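Local coordinates for protein gamma-glutamyl-gamma-aminobutyraldehyde dehydrogenase (Burkholderia cenocepacia, PDB 4LIH) that probably oxidises aldehydes such as gamma-glutamyl-gamma-aminobutyraldehyde to the corresponding carboxylic acids, using NAD(P)+ as the electron acceptor, at residues K92-R97 with A218-G223. Numbering follows the deposited sequence.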
loop_
_atom_site.group_PDB
_atom_site.type_symbol
_atom_site.label_atom_id
_atom_site.label_comp_id
_atom_site.label_asym_id
_atom_site.label_seq_id
_atom_site.Cartn_x
_atom_site.Cartn_y
_atom_site.Cartn_z
ATOM N N LYS A 92 8.884 18.703 -7.293
ATOM C CA LYS A 92 9.293 18.657 -5.887
ATOM C C LYS A 92 10.324 19.765 -5.626
ATOM O O LYS A 92 10.261 20.418 -4.583
ATOM C CB LYS A 92 9.893 17.316 -5.518
ATOM C CG LYS A 92 10.670 17.349 -4.219
ATOM C CD LYS A 92 11.223 15.958 -3.840
ATOM C CE LYS A 92 12.225 15.383 -4.834
ATOM N NZ LYS A 92 12.957 14.246 -4.232
ATOM N N ALA A 93 11.248 19.962 -6.566
ATOM C CA ALA A 93 12.301 20.949 -6.344
ATOM C C ALA A 93 11.713 22.376 -6.278
ATOM O O ALA A 93 12.068 23.137 -5.389
ATOM C CB ALA A 93 13.392 20.864 -7.403
ATOM N N VAL A 94 10.800 22.709 -7.179
ATOM C CA VAL A 94 10.125 24.028 -7.137
ATOM C C VAL A 94 9.346 24.241 -5.835
ATOM O O VAL A 94 9.489 25.269 -5.208
ATOM C CB VAL A 94 9.240 24.252 -8.373
ATOM C CG1 VAL A 94 8.400 25.510 -8.254
ATOM C CG2 VAL A 94 10.102 24.302 -9.625
ATOM N N LEU A 95 8.547 23.261 -5.423
ATOM C CA LEU A 95 7.775 23.399 -4.205
ATOM C C LEU A 95 8.670 23.527 -2.960
ATOM O O LEU A 95 8.400 24.343 -2.096
ATOM C CB LEU A 95 6.747 22.265 -4.061
ATOM C CG LEU A 95 5.682 22.234 -5.150
ATOM C CD1 LEU A 95 4.960 20.885 -5.092
ATOM C CD2 LEU A 95 4.705 23.401 -5.000
ATOM N N LEU A 96 9.738 22.745 -2.876
ATOM C CA LEU A 96 10.728 22.954 -1.824
ATOM C C LEU A 96 11.292 24.388 -1.801
ATOM O O LEU A 96 11.444 24.987 -0.714
ATOM C CB LEU A 96 11.870 21.902 -1.901
ATOM C CG LEU A 96 11.466 20.466 -1.555
ATOM C CD1 LEU A 96 12.700 19.521 -1.567
ATOM C CD2 LEU A 96 10.847 20.478 -0.219
ATOM N N ARG A 97 11.610 24.949 -2.969
ATOM C CA ARG A 97 12.121 26.299 -3.002
ATOM C C ARG A 97 11.089 27.320 -2.485
ATOM O O ARG A 97 11.432 28.290 -1.848
ATOM C CB ARG A 97 12.574 26.668 -4.415
ATOM C CG ARG A 97 13.056 28.092 -4.576
ATOM C CD ARG A 97 14.292 28.325 -3.745
ATOM N NE ARG A 97 14.766 29.705 -3.801
ATOM C CZ ARG A 97 15.359 30.333 -2.797
ATOM N NH1 ARG A 97 15.537 29.732 -1.640
ATOM N NH2 ARG A 97 15.737 31.594 -2.946
ATOM N N ALA A 218 9.738 31.462 -6.846
ATOM C CA ALA A 218 10.319 30.124 -6.700
ATOM C C ALA A 218 10.307 29.312 -7.978
ATOM O O ALA A 218 10.928 28.235 -8.018
ATOM C CB ALA A 218 9.565 29.359 -5.620
ATOM N N GLY A 219 9.534 29.761 -8.982
ATOM C CA GLY A 219 9.409 29.036 -10.239
ATOM C C GLY A 219 8.061 28.382 -10.537
ATOM O O GLY A 219 7.938 27.614 -11.477
ATOM N N ILE A 220 7.027 28.694 -9.779
ATOM C CA ILE A 220 5.701 28.157 -10.120
ATOM C C ILE A 220 5.239 28.945 -11.340
ATOM O O ILE A 220 5.179 30.186 -11.287
ATOM C CB ILE A 220 4.712 28.281 -8.947
ATOM C CG1 ILE A 220 5.200 27.489 -7.734
ATOM C CG2 ILE A 220 3.316 27.838 -9.383
ATOM C CD1 ILE A 220 4.879 26.014 -7.849
ATOM N N PRO A 221 4.946 28.250 -12.452
ATOM C CA PRO A 221 4.701 29.031 -13.687
ATOM C C PRO A 221 3.469 29.959 -13.626
ATOM O O PRO A 221 2.536 29.756 -12.812
ATOM C CB PRO A 221 4.558 27.951 -14.771
ATOM C CG PRO A 221 5.213 26.737 -14.216
ATOM C CD PRO A 221 5.046 26.791 -12.715
ATOM N N ALA A 222 3.485 30.973 -14.480
ATOM C CA ALA A 222 2.378 31.903 -14.587
ATOM C C ALA A 222 1.094 31.118 -14.782
ATOM O O ALA A 222 1.008 30.190 -15.625
ATOM C CB ALA A 222 2.572 32.845 -15.749
ATOM N N GLY A 223 0.109 31.467 -13.974
ATOM C CA GLY A 223 -1.196 30.859 -14.079
ATOM C C GLY A 223 -1.441 29.617 -13.242
ATOM O O GLY A 223 -2.588 29.217 -13.066
#
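Val-94 CG1 lies over one face of the peptide joining Gly-219 to Ile-220, almost directly above Gly-219 C at 3.7 Å. The same methyl approaches Ala-218 O, also 3.7 Å away, from above the plane of the preceding peptide. These two peptides are the flat groups that meet Val-94 across the contact. Val-94 owes this position to its first torsion: CG1 is anti to the backbone N (172°).

From the peptide face the methyl continues onto Ile-220, where CG1 of Val-94 meets CD1 at 3.6 Å and the two side chains cross at a slant. CD1 is shared, because Leu-95 CD2 comes within 3.9 Å of it. The end of Leu-95 thus bends back to the loop although its CB points away. Around this cluster, Leu-95 also packs on Val-136 and Ala-140 of helix 121-142, and Ile-220 on Trp-83.

One turn along helix 88-104, the side chain of Arg-97 contributes its CG, 3.9 Å from Ala-218 CB. The guanidinium turns to Glu-104, with which NH1 forms a salt bridge. Ala-218 CB also faces the helix backbone, 4.0 Å from Arg-97 C.

Gly-219 ends helix 206-218 with a phi of 111°, a positive value at which any CB would be pressed against Ala-218 O. Positive phi and two bonds back into the last turn identify a Schellman motif. This helix links parallel strands 195-199 and 225-227, so helix 88-104 packs against the return loop of a beta-alpha-beta crossover, consistent with the Rossmann-like cofactor domain of aldehyde dehydrogenases.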